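Local coordinates for protein folylpolyglutamate synthase/dihydrofolate synthase (Thermotoga maritima, PDB 1O5Z) that probably catalyses the ATP-dependent addition of L-glutamate to dihydropteroate and to tetrahydrofolylpolyglutamates, in folate biosynthesis, at residues S86-E94 with G434-L442; F340-I351 with I408-G419. One frame throughout, in Å; residues are numbered along the deposited sequence.

Contact 1 (S86-E94 with G434-L442); sequences SPHLSTFRE and GKINEEWKL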
loop_
_atom_site.group_PDB
_atom_site.type_symbol
_atom_site.label_atom_id
_atom_site.label_comp_id
_atom_site.label_asym_id
_atom_site.label_seq_id
_atom_site.Cartn_x
_atom_site.Cartn_y
_atom_site.Cartn_z
ATOM N N SER A 86 4.295 1.071 3.443
ATOM C CA SER A 86 3.767 2.220 4.205
ATOM C C SER A 86 2.485 2.663 3.522
ATOM O O SER A 86 2.391 2.563 2.308
ATOM C CB SER A 86 4.715 3.420 4.238
ATOM O OG SER A 86 5.143 3.768 2.916
ATOM N N PRO A 87 1.504 3.123 4.278
ATOM C CA PRO A 87 1.572 3.172 5.731
ATOM C C PRO A 87 1.093 1.789 6.232
ATOM O O PRO A 87 1.497 0.793 5.666
ATOM C CB PRO A 87 0.642 4.331 6.065
ATOM C CG PRO A 87 -0.418 4.250 4.924
ATOM C CD PRO A 87 0.218 3.591 3.763
ATOM N N HIS A 88 0.251 1.681 7.246
ATOM C CA HIS A 88 -0.350 0.405 7.522
ATOM C C HIS A 88 -1.790 0.664 7.713
ATOM O O HIS A 88 -2.187 1.805 7.923
ATOM C CB HIS A 88 0.256 -0.265 8.768
ATOM C CG HIS A 88 0.070 0.502 10.052
ATOM N ND1 HIS A 88 1.070 1.280 10.608
ATOM C CD2 HIS A 88 -0.983 0.588 10.900
ATOM C CE1 HIS A 88 0.640 1.795 11.755
ATOM N NE2 HIS A 88 -0.605 1.394 11.948
ATOM N N LEU A 89 -2.552 -0.424 7.701
ATOM C CA LEU A 89 -3.993 -0.405 7.843
ATOM C C LEU A 89 -4.450 -0.760 9.267
ATOM O O LEU A 89 -5.168 0.003 9.915
ATOM C CB LEU A 89 -4.581 -1.379 6.809
ATOM C CG LEU A 89 -6.055 -1.174 6.564
ATOM C CD1 LEU A 89 -6.299 0.196 5.938
ATOM C CD2 LEU A 89 -6.605 -2.304 5.717
ATOM N N SER A 90 -4.005 -1.914 9.757
ATOM C CA SER A 90 -4.473 -2.454 11.037
ATOM C C SER A 90 -3.354 -2.558 12.056
ATOM O O SER A 90 -3.555 -2.228 13.215
ATOM C CB SER A 90 -5.098 -3.820 10.844
ATOM O OG SER A 90 -6.199 -3.773 9.978
ATOM N N THR A 91 -2.172 -3.001 11.636
ATOM C CA THR A 91 -1.062 -3.068 12.542
ATOM C C THR A 91 0.175 -2.548 11.896
ATOM O O THR A 91 0.430 -2.776 10.737
ATOM C CB THR A 91 -0.803 -4.490 13.071
ATOM O OG1 THR A 91 0.437 -4.467 13.794
ATOM C CG2 THR A 91 -0.559 -5.477 11.930
ATOM N N PHE A 92 0.954 -1.836 12.692
ATOM C CA PHE A 92 2.256 -1.344 12.305
ATOM C C PHE A 92 3.122 -2.415 11.654
ATOM O O PHE A 92 3.929 -2.124 10.779
ATOM C CB PHE A 92 2.932 -0.780 13.553
ATOM C CG PHE A 92 4.338 -0.414 13.347
ATOM C CD1 PHE A 92 4.686 0.894 12.981
ATOM C CD2 PHE A 92 5.327 -1.364 13.510
ATOM C CE1 PHE A 92 6.034 1.259 12.792
ATOM C CE2 PHE A 92 6.655 -1.037 13.325
ATOM C CZ PHE A 92 7.017 0.292 12.969
ATOM N N ARG A 93 2.948 -3.655 12.078
ATOM C CA ARG A 93 3.781 -4.742 11.597
ATOM C C ARG A 93 3.578 -5.157 10.094
ATOM O O ARG A 93 4.444 -5.857 9.500
ATOM C CB ARG A 93 3.663 -5.902 12.584
ATOM C CG ARG A 93 4.178 -5.504 13.966
ATOM C CD ARG A 93 3.499 -6.240 15.098
ATOM N NE ARG A 93 3.418 -7.594 14.610
ATOM C CZ ARG A 93 2.347 -8.274 14.341
ATOM N NH1 ARG A 93 1.154 -7.849 14.686
ATOM N NH2 ARG A 93 2.517 -9.455 13.784
ATOM N N GLU A 94 2.477 -4.704 9.482
ATOM C CA GLU A 94 2.319 -4.780 8.018
ATOM C C GLU A 94 3.471 -4.134 7.216
ATOM O O GLU A 94 3.707 -4.452 6.029
ATOM C CB GLU A 94 1.032 -4.034 7.598
ATOM C CG GLU A 94 -0.263 -4.679 8.015
ATOM C CD GLU A 94 -1.444 -3.730 7.931
ATOM O OE1 GLU A 94 -1.423 -2.799 7.090
ATOM O OE2 GLU A 94 -2.392 -3.904 8.729
ATOM N N GLY A 434 -11.229 -11.380 14.955
ATOM C CA GLY A 434 -12.159 -11.480 16.058
ATOM C C GLY A 434 -11.749 -10.697 17.285
ATOM O O GLY A 434 -12.386 -10.834 18.361
ATOM N N LYS A 435 -10.709 -9.869 17.113
ATOM C CA LYS A 435 -10.283 -8.922 18.110
ATOM C C LYS A 435 -9.621 -7.688 17.522
ATOM O O LYS A 435 -9.459 -7.551 16.333
ATOM C CB LYS A 435 -9.402 -9.602 19.144
ATOM C CG LYS A 435 -8.087 -10.000 18.604
ATOM C CD LYS A 435 -7.423 -11.064 19.441
ATOM C CE LYS A 435 -6.360 -11.796 18.602
ATOM N NZ LYS A 435 -5.700 -12.925 19.363
ATOM N N ILE A 436 -9.374 -6.744 18.415
ATOM C CA ILE A 436 -8.843 -5.443 18.131
ATOM C C ILE A 436 -7.573 -5.321 18.943
ATOM O O ILE A 436 -7.587 -5.395 20.155
ATOM C CB ILE A 436 -9.829 -4.343 18.560
ATOM C CG1 ILE A 436 -11.148 -4.365 17.742
ATOM C CG2 ILE A 436 -9.140 -2.966 18.534
ATOM C CD1 ILE A 436 -11.012 -4.225 16.242
ATOM N N ASN A 437 -6.462 -5.164 18.252
ATOM C CA ASN A 437 -5.198 -5.070 18.926
ATOM C C ASN A 437 -5.080 -3.726 19.682
ATOM O O ASN A 437 -5.825 -2.764 19.447
ATOM C CB ASN A 437 -4.043 -5.383 17.950
ATOM C CG ASN A 437 -3.559 -4.175 17.145
ATOM O OD1 ASN A 437 -2.790 -3.392 17.687
ATOM N ND2 ASN A 437 -3.854 -4.107 15.825
ATOM N N GLU A 438 -4.165 -3.696 20.626
ATOM C CA GLU A 438 -3.997 -2.554 21.510
ATOM C C GLU A 438 -3.380 -1.325 20.844
ATOM O O GLU A 438 -3.331 -0.257 21.457
ATOM C CB GLU A 438 -3.085 -2.952 22.666
ATOM C CG GLU A 438 -3.737 -2.922 24.015
ATOM C CD GLU A 438 -2.853 -3.557 25.057
ATOM O OE1 GLU A 438 -2.565 -4.768 24.891
ATOM O OE2 GLU A 438 -2.427 -2.849 26.009
ATOM N N GLU A 439 -2.815 -1.492 19.655
ATOM C CA GLU A 439 -2.303 -0.368 18.846
ATOM C C GLU A 439 -3.403 0.662 18.587
ATOM O O GLU A 439 -3.135 1.877 18.533
ATOM C CB GLU A 439 -1.769 -0.841 17.488
ATOM C CG GLU A 439 -0.509 -1.687 17.532
ATOM C CD GLU A 439 -0.004 -2.079 16.129
ATOM O OE1 GLU A 439 0.510 -3.219 15.974
ATOM O OE2 GLU A 439 -0.080 -1.241 15.201
ATOM N N TRP A 440 -4.635 0.174 18.434
ATOM C CA TRP A 440 -5.785 1.052 18.346
ATOM C C TRP A 440 -5.971 1.938 19.579
ATOM O O TRP A 440 -6.520 3.029 19.452
ATOM C CB TRP A 440 -7.026 0.260 18.063
ATOM C CG TRP A 440 -6.938 -0.366 16.761
ATOM C CD1 TRP A 440 -6.477 -1.608 16.503
ATOM C CD2 TRP A 440 -7.258 0.222 15.504
ATOM N NE1 TRP A 440 -6.499 -1.852 15.155
ATOM C CE2 TRP A 440 -6.971 -0.748 14.507
ATOM C CE3 TRP A 440 -7.760 1.464 15.105
ATOM C CZ2 TRP A 440 -7.156 -0.522 13.143
ATOM C CZ3 TRP A 440 -7.956 1.694 13.727
ATOM C CH2 TRP A 440 -7.648 0.693 12.767
ATOM N N LYS A 441 -5.489 1.521 20.748
ATOM C CA LYS A 441 -5.546 2.381 21.944
ATOM C C LYS A 441 -4.420 3.449 22.010
ATOM O O LYS A 441 -4.565 4.456 22.693
ATOM C CB LYS A 441 -5.534 1.532 23.225
ATOM C CG LYS A 441 -6.770 0.659 23.439
ATOM C CD LYS A 441 -7.940 1.451 24.080
ATOM C CE LYS A 441 -8.533 0.748 25.332
ATOM N NZ LYS A 441 -8.708 1.686 26.515
ATOM N N LEU A 442 -3.300 3.206 21.323
ATOM C CA LEU A 442 -2.147 4.141 21.259
ATOM C C LEU A 442 -2.523 5.522 20.708
ATOM O O LEU A 442 -3.422 5.623 19.869
ATOM C CB LEU A 442 -1.023 3.576 20.366
ATOM C CG LEU A 442 -0.157 2.459 20.932
ATOM C CD1 LEU A 442 0.573 1.751 19.816
ATOM C CD2 LEU A 442 0.815 3.007 21.920
ATOM O OXT LEU A 442 -1.914 6.541 21.072
HETATM O O HOH W 1 0.609 -5.607 17.055
#
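T91 and E439 bring their CA atoms to 7.0 Å where two irregular stretches, each carrying a short 3-10 turn (92-94 and 438-440), approach without forming a sheet or a helix pair. The carboxylate of E439 does most of the work, pointing its two oxygens at consecutive residues. OE2 takes the backbone NH of F92 on its syn lone pair, at 2.8 Å from F92 N and almost straight (176°). OE1 accepts from the T91 hydroxyl, 2.5 Å from T91 OG1, again from the syn side though tilted out of the carboxylate plane. That hydroxyl is within reach because OG1 stands anti to the backbone N (chi1 171°). T91 OG1 also accepts from R93 N at 3.1 Å, an ST turn, so this one oxygen ties the turn to the tail. OE1 has a further partner in the hydroxyl of Y15, and a water lies 2.6 Å from E439 OE1, joined only weakly to R93 NH1; R93 NE bonds to I103 O.

Beside this grip, N437 ND2 donates to S90 O at 3.2 Å; the bond is bent (145°) and arrives above the carbonyl plane. W440 brings the rim of its indole near, CZ2 3.8 Å from L89 O, while its indole NH goes to E429. Within 86-94, the E94 carboxylate accepts the backbone NH groups of L89, S90 and T91, which holds the loop in the shape that presents T91 OG1 and F92 N to E439. This is an interdomain contact: the C-terminal tail that follows helix 421-433 docks on the loop between strands 81-84 and 96-98 of the Mur ligase middle domain.

Contact 2 (F340-I351 with I408-G419); sequences FNGEPLSLVIGI and IESTERATVVTG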
loop_
_atom_site.group_PDB
_atom_site.type_symbol
_atom_site.label_atom_id
_atom_site.label_comp_id
_atom_site.label_asym_id
_atom_site.label_seq_id
_atom_site.Cartn_x
_atom_site.Cartn_y
_atom_site.Cartn_z
ATOM N N PHE A 340 -20.536 -6.115 -8.804
ATOM C CA PHE A 340 -21.768 -6.274 -7.998
ATOM C C PHE A 340 -22.996 -5.765 -8.700
ATOM O O PHE A 340 -23.943 -5.342 -8.061
ATOM C CB PHE A 340 -21.590 -5.562 -6.668
ATOM C CG PHE A 340 -20.562 -6.206 -5.821
ATOM C CD1 PHE A 340 -20.885 -7.327 -5.059
ATOM C CD2 PHE A 340 -19.250 -5.765 -5.843
ATOM C CE1 PHE A 340 -19.915 -7.958 -4.270
ATOM C CE2 PHE A 340 -18.293 -6.380 -5.075
ATOM C CZ PHE A 340 -18.623 -7.482 -4.274
ATOM N N ASN A 341 -22.980 -5.832 -10.017
ATOM C CA ASN A 341 -23.980 -5.150 -10.813
ATOM C C ASN A 341 -25.446 -5.433 -10.380
ATOM O O ASN A 341 -26.210 -4.499 -10.001
ATOM C CB ASN A 341 -23.769 -5.489 -12.261
ATOM C CG ASN A 341 -24.657 -4.685 -13.162
ATOM O OD1 ASN A 341 -24.779 -3.483 -12.989
ATOM N ND2 ASN A 341 -25.281 -5.339 -14.134
ATOM N N GLY A 342 -25.829 -6.712 -10.380
ATOM C CA GLY A 342 -27.173 -7.106 -9.898
ATOM C C GLY A 342 -27.389 -7.084 -8.373
ATOM O O GLY A 342 -28.508 -7.281 -7.893
ATOM N N GLU A 343 -26.339 -6.834 -7.607
ATOM C CA GLU A 343 -26.371 -7.103 -6.182
ATOM C C GLU A 343 -26.945 -5.983 -5.337
ATOM O O GLU A 343 -26.613 -4.817 -5.571
ATOM C CB GLU A 343 -24.963 -7.382 -5.704
ATOM C CG GLU A 343 -24.498 -8.766 -6.086
ATOM C CD GLU A 343 -25.158 -9.808 -5.213
ATOM O OE1 GLU A 343 -24.792 -9.870 -3.988
ATOM O OE2 GLU A 343 -26.049 -10.518 -5.763
ATOM N N PRO A 344 -27.827 -6.333 -4.392
ATOM C CA PRO A 344 -28.251 -5.395 -3.359
ATOM C C PRO A 344 -27.124 -5.174 -2.397
ATOM O O PRO A 344 -26.467 -6.137 -2.012
ATOM C CB PRO A 344 -29.395 -6.118 -2.652
ATOM C CG PRO A 344 -29.195 -7.548 -2.961
ATOM C CD PRO A 344 -28.535 -7.623 -4.285
ATOM N N LEU A 345 -26.896 -3.920 -2.034
ATOM C CA LEU A 345 -25.756 -3.529 -1.231
ATOM C C LEU A 345 -26.152 -2.665 -0.063
ATOM O O LEU A 345 -27.137 -1.946 -0.119
ATOM C CB LEU A 345 -24.767 -2.724 -2.045
ATOM C CG LEU A 345 -24.118 -3.418 -3.233
ATOM C CD1 LEU A 345 -23.216 -2.403 -3.887
ATOM C CD2 LEU A 345 -23.340 -4.704 -2.828
ATOM N N SER A 346 -25.351 -2.758 0.982
ATOM C CA SER A 346 -25.475 -1.946 2.171
ATOM C C SER A 346 -24.140 -1.216 2.327
ATOM O O SER A 346 -23.128 -1.689 1.867
ATOM C CB SER A 346 -25.751 -2.818 3.402
ATOM O OG SER A 346 -27.023 -3.408 3.332
ATOM N N LEU A 347 -24.180 -0.033 2.927
ATOM C CA LEU A 347 -23.044 0.840 3.097
ATOM C C LEU A 347 -22.918 1.073 4.563
ATOM O O LEU A 347 -23.888 1.488 5.196
ATOM C CB LEU A 347 -23.313 2.206 2.485
ATOM C CG LEU A 347 -22.239 3.283 2.630
ATOM C CD1 LEU A 347 -20.879 2.852 2.065
ATOM C CD2 LEU A 347 -22.755 4.463 1.864
ATOM N N VAL A 348 -21.713 0.842 5.075
ATOM C CA VAL A 348 -21.332 1.293 6.390
ATOM C C VAL A 348 -20.242 2.333 6.156
ATOM O O VAL A 348 -19.165 2.007 5.650
ATOM C CB VAL A 348 -20.878 0.124 7.274
ATOM C CG1 VAL A 348 -20.436 0.611 8.672
ATOM C CG2 VAL A 348 -22.016 -0.933 7.364
ATOM N N ILE A 349 -20.563 3.594 6.503
ATOM C CA ILE A 349 -19.693 4.736 6.243
ATOM C C ILE A 349 -19.357 5.593 7.503
ATOM O O ILE A 349 -20.206 5.909 8.320
ATOM C CB ILE A 349 -20.234 5.554 5.031
ATOM C CG1 ILE A 349 -19.182 6.548 4.505
ATOM C CG2 ILE A 349 -21.583 6.225 5.336
ATOM C CD1 ILE A 349 -19.399 6.901 3.082
ATOM N N GLY A 350 -18.066 5.852 7.690
ATOM C CA GLY A 350 -17.601 6.757 8.732
ATOM C C GLY A 350 -16.542 7.623 8.094
ATOM O O GLY A 350 -15.641 7.119 7.451
ATOM N N ILE A 351 -16.670 8.921 8.222
ATOM C CA ILE A 351 -15.703 9.813 7.656
ATOM C C ILE A 351 -15.319 10.785 8.731
ATOM O O ILE A 351 -16.186 11.248 9.453
ATOM C CB ILE A 351 -16.287 10.611 6.451
ATOM C CG1 ILE A 351 -17.067 9.715 5.500
ATOM C CG2 ILE A 351 -15.165 11.351 5.678
ATOM C CD1 ILE A 351 -17.829 10.479 4.507
ATOM N N ILE A 408 -21.586 -3.504 11.067
ATOM C CA ILE A 408 -21.385 -4.614 10.124
ATOM C C ILE A 408 -22.096 -5.862 10.547
ATOM O O ILE A 408 -22.549 -6.622 9.704
ATOM C CB ILE A 408 -19.899 -4.910 9.847
ATOM C CG1 ILE A 408 -19.121 -5.203 11.138
ATOM C CG2 ILE A 408 -19.264 -3.728 9.102
ATOM C CD1 ILE A 408 -18.016 -6.203 10.960
ATOM N N GLU A 409 -22.230 -6.074 11.854
ATOM C CA GLU A 409 -22.968 -7.229 12.356
ATOM C C GLU A 409 -24.430 -7.198 11.905
ATOM O O GLU A 409 -25.048 -8.246 11.718
ATOM C CB GLU A 409 -22.807 -7.335 13.892
ATOM C CG GLU A 409 -23.471 -8.536 14.545
ATOM C CD GLU A 409 -24.984 -8.375 14.641
ATOM O OE1 GLU A 409 -25.705 -9.395 14.790
ATOM O OE2 GLU A 409 -25.456 -7.223 14.552
ATOM N N SER A 410 -24.943 -5.991 11.676
ATOM C CA SER A 410 -26.344 -5.727 11.412
ATOM C C SER A 410 -26.802 -5.930 9.972
ATOM O O SER A 410 -28.004 -5.971 9.693
ATOM C CB SER A 410 -26.632 -4.302 11.859
ATOM O OG SER A 410 -26.493 -4.310 13.284
ATOM N N THR A 411 -25.850 -6.055 9.057
ATOM C CA THR A 411 -26.194 -6.245 7.659
ATOM C C THR A 411 -26.344 -7.718 7.283
ATOM O O THR A 411 -25.777 -8.608 7.912
ATOM C CB THR A 411 -25.177 -5.563 6.767
ATOM O OG1 THR A 411 -23.850 -5.986 7.094
ATOM C CG2 THR A 411 -25.129 -4.073 7.060
ATOM N N GLU A 412 -27.167 -7.924 6.265
ATOM C CA GLU A 412 -27.382 -9.192 5.588
ATOM C C GLU A 412 -26.743 -9.148 4.196
ATOM O O GLU A 412 -26.182 -10.155 3.724
ATOM C CB GLU A 412 -28.878 -9.424 5.395
ATOM C CG GLU A 412 -29.721 -9.141 6.621
ATOM C CD GLU A 412 -29.667 -10.268 7.645
ATOM O OE1 GLU A 412 -28.558 -10.748 7.984
ATOM O OE2 GLU A 412 -30.752 -10.678 8.118
ATOM N N ARG A 413 -26.864 -7.980 3.546
ATOM C CA ARG A 413 -26.410 -7.770 2.201
ATOM C C ARG A 413 -24.926 -7.662 2.163
ATOM O O ARG A 413 -24.296 -7.364 3.159
ATOM C CB ARG A 413 -26.982 -6.479 1.632
ATOM C CG ARG A 413 -28.491 -6.451 1.476
ATOM C CD ARG A 413 -28.993 -5.012 1.251
ATOM N NE ARG A 413 -30.431 -4.876 1.091
ATOM C CZ ARG A 413 -31.269 -4.343 1.985
ATOM N NH1 ARG A 413 -30.866 -3.880 3.158
ATOM N NH2 ARG A 413 -32.557 -4.272 1.691
ATOM N N ALA A 414 -24.370 -7.917 0.990
ATOM C CA ALA A 414 -23.009 -7.533 0.710
ATOM C C ALA A 414 -22.774 -6.050 1.156
ATOM O O ALA A 414 -23.516 -5.131 0.753
ATOM C CB ALA A 414 -22.706 -7.751 -0.779
ATOM N N THR A 415 -21.772 -5.847 2.029
ATOM C CA THR A 415 -21.621 -4.596 2.774
ATOM C C THR A 415 -20.325 -3.923 2.404
ATOM O O THR A 415 -19.267 -4.541 2.494
ATOM C CB THR A 415 -21.632 -4.873 4.260
ATOM O OG1 THR A 415 -22.914 -5.361 4.634
ATOM C CG2 THR A 415 -21.490 -3.586 5.068
ATOM N N VAL A 416 -20.419 -2.655 2.003
ATOM C CA VAL A 416 -19.296 -1.811 1.680
ATOM C C VAL A 416 -18.954 -1.018 2.941
ATOM O O VAL A 416 -19.764 -0.272 3.441
ATOM C CB VAL A 416 -19.622 -0.831 0.534
ATOM C CG1 VAL A 416 -18.459 0.147 0.328
ATOM C CG2 VAL A 416 -19.960 -1.573 -0.760
ATOM N N VAL A 417 -17.734 -1.209 3.447
ATOM C CA VAL A 417 -17.226 -0.479 4.586
ATOM C C VAL A 417 -16.178 0.524 4.070
ATOM O O VAL A 417 -15.123 0.156 3.575
ATOM C CB VAL A 417 -16.610 -1.457 5.630
ATOM C CG1 VAL A 417 -16.083 -0.694 6.833
ATOM C CG2 VAL A 417 -17.638 -2.476 6.079
ATOM N N THR A 418 -16.463 1.804 4.221
ATOM C CA THR A 418 -15.635 2.813 3.630
ATOM C C THR A 418 -15.763 4.174 4.336
ATOM O O THR A 418 -16.521 4.332 5.259
ATOM C CB THR A 418 -16.015 2.883 2.097
ATOM O OG1 THR A 418 -15.076 3.694 1.417
ATOM C CG2 THR A 418 -17.342 3.568 1.813
ATOM N N GLY A 419 -14.995 5.150 3.887
ATOM C CA GLY A 419 -15.050 6.509 4.429
ATOM C C GLY A 419 -13.763 6.937 5.078
ATOM O O GLY A 419 -13.462 8.120 5.122
HETATM O O HOH W 2 -26.114 -8.674 -1.351
#
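S346, V348 and G350 are threaded to A414, V416 and T418 by five backbone hydrogen bonds, which join strands 345-349 and 414-418 as parallel neighbours crossing at -23°. The central bond is V348 N to V416 O, at 2.8 Å. Packing is tight on both faces here. On one, V348 CG2 meets T415 CG2 at 3.5 Å, with T411 and I408 close by; on the other, L347 CD1 wedges against T418 CG2 at 3.6 Å, and helix 326-339 closes over V416 and T418. At the far end G419 lies so near G350 O that any CB would clash with it.

The opposite end is looser and wet: exposed E343 and P344 share a water with A414 N, 2.6 Å from P344 O. R413 borders it, extended from CG to NE, laying CD 3.3 Å from S346 OG, a buried hydroxyl with no partner in the model, and turning its guanidinium edge to P344 CB. Cutting R413 back to an alanine is likely to take away the CD and guanidinium cover over S346 OG and P344 CB, leaving a gap at this rim. All five crossing bonds are main chain, while T411 OG1 goes to K316 and T418 OG1 to D321, so side chains join the strands mainly by apolar fit.

Contact 1 and contact 2 do not touch: their centres lie 23 Å apart and their nearest atoms about 9 Å. Helix 421-433 bridges them along the chain, leaving the sheet just after G419 and delivering the tail 434-442; on the way G425 bonds S90 and E429 bonds W440. Contact 2 thus belongs to the sheet core of the glutamate ligase domain, whereas contact 1 fastens the C-terminal tail to a loop of the middle domain. In Mur-type ligases the active site lies in the cleft between these domains. Unidentified ligand atoms, probably from the crystallisation liquor and not evidence of a substrate pocket, are bonded by S86 OG, away from the touching residues of 86-94, and by E409 O and T411 O, the T411 side chain lying about 5 Å away.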